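Local coordinates for protein S-adenosylmethionine dependent methyltransferase (Mesorhizobium loti, PDB 3BKW) that probably transfers a methyl group from S-adenosylmethionine to an acceptor substrate, at residues E76-L79 with A80-R83; H102-Q105 with D106-D109; P225-A228 with E229-D232. All coordinates share one frame; numbering follows the deposited sequence.

Interaction 1. Residues E76-L79 with A80-R83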
# COMPACT_ATOMS: atom_id res chain seq x y z
N GLU A 76 -25.91 -20.51 7.35
CA GLU A 76 -26.62 -21.58 6.62
C GLU A 76 -27.86 -21.04 5.91
O GLU A 76 -28.12 -21.41 4.76
CB GLU A 76 -27.00 -22.74 7.55
CG GLU A 76 -27.69 -23.94 6.86
CD GLU A 76 -26.86 -24.57 5.75
OE1 GLU A 76 -25.62 -24.54 5.84
OE2 GLU A 76 -27.45 -25.13 4.80
N LYS A 77 -28.61 -20.17 6.59
CA LYS A 77 -29.81 -19.53 6.02
C LYS A 77 -29.49 -18.70 4.77
O LYS A 77 -30.26 -18.74 3.81
CB LYS A 77 -30.55 -18.68 7.06
CG LYS A 77 -31.25 -19.52 8.11
CD LYS A 77 -31.97 -18.67 9.14
CE LYS A 77 -32.71 -19.54 10.15
NZ LYS A 77 -33.41 -18.72 11.19
N MSE A 78 -28.35 -18.00 4.79
CA MSE A 78 -27.95 -17.18 3.65
C MSE A 78 -27.53 -18.08 2.49
O MSE A 78 -27.83 -17.79 1.32
CB MSE A 78 -26.87 -16.17 4.02
CG MSE A 78 -26.54 -15.24 2.88
SE MSE A 78 -28.09 -14.33 2.12
CE MSE A 78 -28.23 -12.98 3.51
N LEU A 79 -26.85 -19.19 2.80
CA LEU A 79 -26.46 -20.19 1.79
C LEU A 79 -27.69 -20.86 1.17
O LEU A 79 -27.67 -21.19 -0.02
CB LEU A 79 -25.51 -21.25 2.37
CG LEU A 79 -24.13 -20.78 2.84
CD1 LEU A 79 -23.36 -21.92 3.45
CD2 LEU A 79 -23.32 -20.16 1.71
N ALA A 80 -28.75 -21.06 1.96
CA ALA A 80 -30.01 -21.63 1.47
C ALA A 80 -30.65 -20.74 0.40
O ALA A 80 -31.13 -21.25 -0.63
CB ALA A 80 -31.01 -21.90 2.63
N ARG A 81 -30.62 -19.42 0.63
CA ARG A 81 -31.13 -18.43 -0.34
C ARG A 81 -30.26 -18.40 -1.60
O ARG A 81 -30.77 -18.32 -2.72
CB ARG A 81 -31.24 -17.02 0.28
CG ARG A 81 -32.09 -16.96 1.56
CD ARG A 81 -32.79 -15.63 1.84
NE ARG A 81 -31.92 -14.46 1.89
CZ ARG A 81 -31.69 -13.58 0.90
NH1 ARG A 81 -30.86 -12.55 1.13
NH2 ARG A 81 -32.26 -13.68 -0.31
N ALA A 82 -28.94 -18.49 -1.41
CA ALA A 82 -27.98 -18.55 -2.53
C ALA A 82 -28.24 -19.76 -3.43
O ALA A 82 -28.30 -19.61 -4.65
CB ALA A 82 -26.54 -18.59 -2.01
N ARG A 83 -28.41 -20.94 -2.83
CA ARG A 83 -28.71 -22.18 -3.60
C ARG A 83 -29.98 -22.03 -4.44
O ARG A 83 -29.96 -22.31 -5.65
CB ARG A 83 -28.85 -23.40 -2.70
CG ARG A 83 -27.55 -23.86 -2.09
CD ARG A 83 -27.74 -25.12 -1.28
NE ARG A 83 -26.59 -25.37 -0.41
CZ ARG A 83 -26.48 -25.02 0.88
NH1 ARG A 83 -27.48 -24.44 1.56
NH2 ARG A 83 -25.35 -25.29 1.51
O HOH W 1 -24.24 -26.06 4.38

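Interaction 2. Residues H102-Q105 with D106-D109. With EDO (1,2-ethanediol), chain F.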
# COMPACT_ATOMS: atom_id res chain seq x y z
N HIS A 102 -10.37 -24.28 6.16
CA HIS A 102 -9.63 -25.38 5.58
C HIS A 102 -10.04 -25.44 4.11
O HIS A 102 -11.21 -25.29 3.78
CB HIS A 102 -9.90 -26.68 6.34
CG HIS A 102 -9.39 -26.66 7.75
ND1 HIS A 102 -10.16 -26.26 8.81
CD2 HIS A 102 -8.17 -26.96 8.26
CE1 HIS A 102 -9.45 -26.32 9.92
NE2 HIS A 102 -8.24 -26.75 9.62
N LEU A 103 -9.05 -25.60 3.22
CA LEU A 103 -9.29 -25.69 1.79
C LEU A 103 -8.42 -26.81 1.23
O LEU A 103 -7.28 -26.97 1.70
CB LEU A 103 -8.98 -24.37 1.07
CG LEU A 103 -9.91 -23.16 1.25
CD1 LEU A 103 -9.34 -21.95 0.50
CD2 LEU A 103 -11.32 -23.48 0.78
N PRO A 104 -8.94 -27.57 0.25
CA PRO A 104 -8.13 -28.60 -0.38
C PRO A 104 -6.99 -27.97 -1.18
O PRO A 104 -7.17 -26.91 -1.79
CB PRO A 104 -9.12 -29.33 -1.29
CG PRO A 104 -10.15 -28.35 -1.58
CD PRO A 104 -10.30 -27.54 -0.35
N GLN A 105 -5.84 -28.62 -1.15
CA GLN A 105 -4.62 -28.12 -1.79
C GLN A 105 -4.73 -28.14 -3.31
O GLN A 105 -5.38 -29.04 -3.86
CB GLN A 105 -3.44 -28.99 -1.37
CG GLN A 105 -2.07 -28.49 -1.78
CD GLN A 105 -0.94 -29.46 -1.41
OE1 GLN A 105 -1.15 -30.48 -0.75
NE2 GLN A 105 0.27 -29.14 -1.85
N ASP A 106 -4.15 -27.13 -3.97
CA ASP A 106 -4.01 -27.09 -5.44
C ASP A 106 -5.36 -27.32 -6.16
O ASP A 106 -5.44 -28.04 -7.17
CB ASP A 106 -2.96 -28.18 -5.80
CG ASP A 106 -2.51 -28.15 -7.24
OD1 ASP A 106 -2.53 -27.10 -7.88
OD2 ASP A 106 -2.10 -29.23 -7.74
N SER A 107 -6.42 -26.72 -5.62
CA SER A 107 -7.80 -26.92 -6.09
C SER A 107 -8.51 -25.73 -6.73
O SER A 107 -9.64 -25.90 -7.25
CB SER A 107 -8.63 -27.45 -4.93
OG SER A 107 -8.19 -28.75 -4.61
N PHE A 108 -7.89 -24.55 -6.69
CA PHE A 108 -8.50 -23.34 -7.25
C PHE A 108 -7.52 -22.52 -8.04
O PHE A 108 -6.33 -22.52 -7.77
CB PHE A 108 -9.13 -22.50 -6.13
CG PHE A 108 -10.18 -23.23 -5.39
CD1 PHE A 108 -11.47 -23.31 -5.90
CD2 PHE A 108 -9.87 -23.92 -4.21
CE1 PHE A 108 -12.45 -24.03 -5.23
CE2 PHE A 108 -10.85 -24.62 -3.54
CZ PHE A 108 -12.14 -24.68 -4.05
N ASP A 109 -8.03 -21.83 -9.05
CA ASP A 109 -7.25 -20.91 -9.87
C ASP A 109 -7.40 -19.48 -9.36
O ASP A 109 -6.55 -18.63 -9.64
CB ASP A 109 -7.72 -20.98 -11.31
CG ASP A 109 -7.63 -22.36 -11.87
OD1 ASP A 109 -6.49 -22.86 -11.96
OD2 ASP A 109 -8.68 -22.94 -12.19
C1 EDO F . -3.83 -20.78 -11.97
O1 EDO F . -4.03 -22.15 -12.25
C2 EDO F . -3.77 -20.00 -13.28
O2 EDO F . -5.09 -19.87 -13.85

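Interaction 3. Residues P225-A228 with E229-D232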
# COMPACT_ATOMS: atom_id res chain seq x y z
N PRO A 225 -24.47 10.93 -7.14
CA PRO A 225 -23.90 12.12 -6.46
C PRO A 225 -23.33 11.90 -5.05
O PRO A 225 -22.35 12.56 -4.68
CB PRO A 225 -25.08 13.07 -6.41
CG PRO A 225 -25.86 12.72 -7.62
CD PRO A 225 -25.75 11.25 -7.79
N GLU A 226 -23.93 11.00 -4.29
CA GLU A 226 -23.47 10.68 -2.93
C GLU A 226 -22.04 10.14 -2.86
O GLU A 226 -21.41 10.21 -1.81
CB GLU A 226 -24.44 9.76 -2.16
CG GLU A 226 -24.58 8.30 -2.64
CD GLU A 226 -25.52 8.11 -3.83
OE1 GLU A 226 -25.72 9.04 -4.64
OE2 GLU A 226 -26.05 6.99 -3.95
N LEU A 227 -21.53 9.58 -3.97
CA LEU A 227 -20.15 9.11 -4.04
C LEU A 227 -19.09 10.24 -4.06
O LEU A 227 -17.91 9.94 -3.87
CB LEU A 227 -19.94 8.22 -5.28
CG LEU A 227 -20.77 6.93 -5.34
CD1 LEU A 227 -20.52 6.25 -6.69
CD2 LEU A 227 -20.43 6.00 -4.18
N ALA A 228 -19.48 11.49 -4.31
CA ALA A 228 -18.54 12.64 -4.29
C ALA A 228 -17.69 12.72 -3.01
O ALA A 228 -16.48 13.00 -3.07
CB ALA A 228 -19.28 13.97 -4.54
N GLU A 229 -18.29 12.43 -1.85
CA GLU A 229 -17.56 12.44 -0.57
C GLU A 229 -16.43 11.39 -0.49
O GLU A 229 -15.47 11.57 0.25
CB GLU A 229 -18.52 12.31 0.64
CG GLU A 229 -19.14 10.95 0.82
CD GLU A 229 -20.12 10.90 1.97
OE1 GLU A 229 -20.96 11.82 2.10
OE2 GLU A 229 -20.06 9.93 2.73
N GLU A 230 -16.53 10.34 -1.30
CA GLU A 230 -15.52 9.27 -1.32
C GLU A 230 -14.17 9.77 -1.88
O GLU A 230 -13.16 9.10 -1.69
CB GLU A 230 -16.02 8.04 -2.09
CG GLU A 230 -17.44 7.51 -1.67
CD GLU A 230 -17.52 7.07 -0.22
OE1 GLU A 230 -16.47 6.78 0.38
OE2 GLU A 230 -18.65 6.99 0.32
N LEU A 231 -14.14 10.94 -2.54
CA LEU A 231 -12.88 11.56 -2.99
C LEU A 231 -11.96 11.99 -1.84
O LEU A 231 -10.74 12.08 -2.00
CB LEU A 231 -13.13 12.76 -3.90
CG LEU A 231 -13.84 12.44 -5.23
CD1 LEU A 231 -14.00 13.72 -6.04
CD2 LEU A 231 -13.11 11.40 -6.05
N ASP A 232 -12.54 12.25 -0.66
CA ASP A 232 -11.78 12.74 0.49
C ASP A 232 -11.05 11.67 1.28
O ASP A 232 -9.96 11.94 1.78
CB ASP A 232 -12.66 13.59 1.39
CG ASP A 232 -12.98 14.92 0.76
OD1 ASP A 232 -12.07 15.57 0.20
OD2 ASP A 232 -14.13 15.34 0.86
O HOH W 2 -21.04 13.76 -1.95
O HOH W 3 -21.10 7.87 -0.49

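Interaction 1. Residues E76-L79 with A80-R83
The carbonyls of Glu76, Lys77, Met78 and Leu79 accept the amide N-H groups of Ala80 to Arg83 in four successive i to i+4 bonds of an alpha-helix. This is helix 76-84, the connection between strands 68-73 and 91-95 in a beta-alpha-beta crossover of the Rossmann-like methyltransferase fold. The bond from Ala80 N to Glu76 O is 2.9 Å. The one from Arg81 N to Lys77 O is longer, 3.3 Å. Arg83 N to Leu79 O is the straightest, 164° at the hydrogen. Elsewhere on the helix, Arg81 makes a cation-pi contact with Phe54. On the side of strand 91-95, Glu76 and Arg83 form a salt bridge across two turns. With CG turned away from its own amide nitrogen (chi1 -177°) and a bend at the next bond, Glu76 brings OE2 within 3.3 Å of Arg83 NH1. That bond is weak, and the carboxylate and guanidinium planes lie 24° apart. A water also links the pair, donating to Glu76 OE1 and weakly accepting from Arg83 NH2. Arg83 NH2 also bonds to Tyr93 O on strand 91-95. Next to the salt bridge, Leu79 CB lies 3.8 Å from Arg83 NH1.

Interaction 2. Residues H102-Q105 with D106-D109
Ser107 OG donates to Gln105 O over 2.9 Å, across the tight turn that leads into strand 108-114. The hydroxyl stands above the carbonyl plane, 57° out of it. Ser107 has OG anti to its own carbonyl carbon (chi1 -68°), which points the hydroxyl back over the turn. Asp106 makes the bend with a left-handed backbone conformation. Ser107 OG also rests against the ring of Pro104, 3.5 Å from Pro104 CB. Replacing the serine by an alanine is likely to leave Gln105 O without this bond and open a small gap beside the Pro104 ring. Beside the turn, apolar side chains meet. Pro104 CG is 4.3 Å from Phe108 CE2, and Leu103 CD2 meets the same ring carbon at 4.5 Å. At the far end, Asp109 OD1 accepts a 2.6 Å bond from ethanediol O1, probably a crystallisation additive, and forms a salt bridge with Arg46 NH2. Asp106 OD1 bonds to Ser135 OG, and Leu103 O accepts from Gln132 NE2. Phe108 continues onto Tyr68 and Leu70 of strand 68-73. The serine bond spans the bend, but the turn's place in the fold thus rests on both polar bonds to helix 123-133 and Ser135 and apolar contacts to strand 68-73.

Interaction 3. Residues P225-A228 with E229-D232
Leu227 and Glu230 pack one turn apart in a 3-10 segment that follows helix 218-223. Glu230 N donates to Leu227 O at 2.9 Å, and Leu231 N donates to Ala228 O at 3.2 Å. Both are i to i+3 bonds, and in both the donor stands more than 50° above the carbonyl plane, consistent with the tight winding of a 3-10 segment. The close side is built on these carbonyls. Glu230 CB lies 3.2 Å from Leu227 O, and Glu230 CG lies 4.2 Å from Leu227 CD2. Leu227 is buried against Gln220 and Ile221 of helix 218-223. Leu231 CB sits 3.5 Å from Ala228 O, and its side chain also reaches Ile221 and packs on Val174 of the second subunit.

The other side is looser and wet. Glu229 has CG between its backbone N and carbonyl carbon (chi1 72°), and this lays CG 3.6 Å from Glu226 O. One water donates to both Glu226 O and Glu230 OE2, each at 2.7 Å. A second water donates to Pro225 O and weakly accepts from Glu229 N, spanning a pair that an alpha-helix would bond directly.

The acids have partners nearby. On the hydrated side, Glu230 OE1 pairs with Arg233 and Glu226 OE2 with Arg224. Asp232 is set apart: it is buried at the subunit contact, where OD2 pairs with Arg165 and OD1 accepts from the backbone N of Arg171 of the second subunit. These arginines probably keep the carboxylates ionised, including the buried one.

From the N terminus, interaction 1 comes first, within the crossover helix between strands 68-73 and 91-95. Interaction 2 follows in the link from strand 91-95 to strand 108-114, which lies on the far side of strands 68-73 and 46-50. Both belong to the methyltransferase domain, and their nearest atoms are about 12 Å apart. Interaction 3 lies much later, between helix 218-223 and the antiparallel strand 236-242, where the second subunit is met. Each is a local contact within one continuous run of chain, so none closes a long loop. They run in series and neither nest nor cross. Interactions 2 and 3 sit on opposite sides of the chain's centre, their own centres about 39 Å apart.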